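Local coordinates for putative alpha-galactosidase (Bacteroides fragilis, PDB 4NZJ), which probably hydrolyses terminal, non-reducing alpha-D-galactose residues from alpha-D-galactosides, as a member of glycosyl hydrolase family 27, at residues M102-N105 / T109-Q112. Residues are numbered along the deposited sequence; the frame is centred on the assembly and turned at random.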
HETATM    1  N   MSE A 102      -1.897  -1.157  -1.688  1.00 15.42           N
HETATM    2  CA  MSE A 102      -1.107  -0.481  -2.701  1.00 15.05           C
HETATM    3  C   MSE A 102      -2.029   0.362  -3.541  1.00 15.32           C
HETATM    4  O   MSE A 102      -3.144  -0.058  -3.863  1.00 16.58           O
HETATM    5  CB  MSE A 102      -0.426  -1.512  -3.597  1.00 16.48           C
HETATM    6  CG  MSE A 102       0.460  -2.483  -2.822  1.00 16.07           C
HETATM    7 SE   MSE A 102       1.224  -3.836  -4.025  0.75 16.67          SE
HETATM    8  CE  MSE A 102       2.018  -2.625  -5.356  1.00 16.80           C
ATOM      9  N   GLY A 103      -1.574   1.548  -3.924  1.00 15.34           N
ATOM     10  CA  GLY A 103      -2.417   2.442  -4.707  1.00 16.93           C
ATOM     11  C   GLY A 103      -1.888   3.852  -4.802  1.00 15.98           C
ATOM     12  O   GLY A 103      -0.673   4.075  -4.845  1.00 16.98           O
ATOM     13  N   TRP A 104      -2.818   4.797  -4.828  1.00 16.19           N
ATOM     14  CA  TRP A 104      -2.531   6.202  -5.104  1.00 15.52           C
ATOM     15  C   TRP A 104      -3.472   7.087  -4.299  1.00 16.16           C
ATOM     16  O   TRP A 104      -4.644   6.756  -4.121  1.00 16.38           O
ATOM     17  CB  TRP A 104      -2.720   6.460  -6.595  1.00 16.01           C
ATOM     18  CG  TRP A 104      -2.640   7.881  -7.050  1.00 16.57           C
ATOM     19  CD1 TRP A 104      -1.511   8.581  -7.346  1.00 16.64           C
ATOM     20  CD2 TRP A 104      -3.742   8.768  -7.302  1.00 16.88           C
ATOM     21  NE1 TRP A 104      -1.833   9.851  -7.755  1.00 17.71           N
ATOM     22  CE2 TRP A 104      -3.197   9.992  -7.741  1.00 16.58           C
ATOM     23  CE3 TRP A 104      -5.133   8.646  -7.200  1.00 16.71           C
ATOM     24  CZ2 TRP A 104      -3.997  11.089  -8.095  1.00 17.62           C
ATOM     25  CZ3 TRP A 104      -5.932   9.742  -7.539  1.00 18.03           C
ATOM     26  CH2 TRP A 104      -5.360  10.943  -7.987  1.00 18.33           C
ATOM     27  N   ASN A 105      -2.933   8.195  -3.800  1.00 17.53           N
ATOM     28  CA  ASN A 105      -3.714   9.212  -3.102  1.00 18.32           C
ATOM     29  C   ASN A 105      -3.648  10.509  -3.896  1.00 17.82           C
ATOM     30  O   ASN A 105      -2.584  10.889  -4.397  1.00 18.99           O
ATOM     31  CB  ASN A 105      -3.187   9.413  -1.687  1.00 20.07           C
ATOM     32  CG  ASN A 105      -3.897  10.537  -0.948  1.00 24.38           C
ATOM     33  OD1 ASN A 105      -3.617  11.713  -1.180  1.00 25.77           O
ATOM     34  ND2 ASN A 105      -4.817  10.179  -0.050  1.00 25.87           N
ATOM     35  N   THR A 109      -1.098  15.645  -5.918  1.00 19.75           N
ATOM     36  CA  THR A 109      -1.208  15.982  -7.332  1.00 19.10           C
ATOM     37  C   THR A 109      -2.277  17.041  -7.597  1.00 19.47           C
ATOM     38  O   THR A 109      -2.052  17.982  -8.354  1.00 20.68           O
ATOM     39  CB  THR A 109      -1.523  14.732  -8.176  1.00 20.59           C
ATOM     40  OG1 THR A 109      -0.454  13.793  -8.035  1.00 21.60           O
ATOM     41  CG2 THR A 109      -1.685  15.092  -9.648  1.00 21.08           C
ATOM     42  N   PHE A 110      -3.448  16.880  -6.979  1.00 18.45           N
ATOM     43  CA  PHE A 110      -4.614  17.677  -7.376  1.00 19.07           C
ATOM     44  C   PHE A 110      -5.160  18.634  -6.317  1.00 19.14           C
ATOM     45  O   PHE A 110      -5.873  19.585  -6.659  1.00 20.59           O
ATOM     46  CB  PHE A 110      -5.732  16.747  -7.853  1.00 18.57           C
ATOM     47  CG  PHE A 110      -5.387  15.987  -9.104  1.00 19.16           C
ATOM     48  CD1 PHE A 110      -5.160  16.659 -10.292  1.00 20.66           C
ATOM     49  CD2 PHE A 110      -5.291  14.604  -9.092  1.00 19.60           C
ATOM     50  CE1 PHE A 110      -4.835  15.967 -11.449  1.00 21.15           C
ATOM     51  CE2 PHE A 110      -4.977  13.904 -10.246  1.00 19.41           C
ATOM     52  CZ  PHE A 110      -4.747  14.586 -11.424  1.00 20.09           C
ATOM     53  N   GLY A 111      -4.835  18.398  -5.049  1.00 20.03           N
ATOM     54  CA  GLY A 111      -5.258  19.299  -3.975  1.00 20.59           C
ATOM     55  C   GLY A 111      -6.751  19.582  -4.008  1.00 20.36           C
ATOM     56  O   GLY A 111      -7.560  18.650  -4.046  1.00 19.17           O
ATOM     57  N   GLN A 112      -7.104  20.868  -4.029  1.00 21.27           N
ATOM     58  CA  GLN A 112      -8.498  21.308  -4.064  1.00 21.56           C
ATOM     59  C   GLN A 112      -9.105  21.281  -5.465  1.00 21.02           C
ATOM     60  O   GLN A 112     -10.215  21.790  -5.665  1.00 23.76           O
ATOM     61  CB  GLN A 112      -8.616  22.733  -3.515  1.00 22.74           C
ATOM     62  CG  GLN A 112      -8.278  22.854  -2.042  1.00 24.31           C
ATOM     63  CD  GLN A 112      -8.571  24.238  -1.497  1.00 27.12           C
ATOM     64  OE1 GLN A 112      -9.589  24.839  -1.826  1.00 31.48           O
ATOM     65  NE2 GLN A 112      -7.680  24.745  -0.656  1.00 30.54           N
TER
HETATM   66  O   HOH W   1      -1.201  12.803  -5.607  1.00 20.40           O
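Trp104 and Phe110 meet edge to edge. The six-membered half of the indole leads: CZ2 and CH2 of Trp104 lie beside CE2 and CD2 of Phe110, with Trp104 CZ2 3.7 Å from Phe110 CE2. Each touching edge lies near the plane of the other ring, but the two planes are steeply inclined, at about 74°. The CB of Trp104 points toward residues 109-112, and with CG anti to the backbone N (chi1 172°) the benzene half of the indole comes up to the Phe110 rim. One face of the Phe110 ring is taken within its own segment, where Thr109 CG2 sits 3.4 Å above the plane, over the ring centre. Helix 116-128 adds Thr122, which touches both aromatic side chains.

Strand 102-105 is the first strand of the TIM barrel, between strands 138-140 and 358-360. The chain leaves its C-terminal end and turns directly into the short helix 107-110. Asn105 OD1 caps that turn by accepting a hydrogen bond from the backbone N of Trp107.

The polar link across the contact runs through water. One water donates to Asn105 O at 2.7 Å and accepts from Thr109 OG1, also at 2.7 Å. Thr109 OG1 stands 4.2 Å from Trp104 NE1, at the indole edge. That N-H is instead satisfied by the backbone O of Asn362, beyond strand 358-360. Asn105 ND2 is hydrogen-bonded to Asp142 OD1, past the neighbouring strand 138-140.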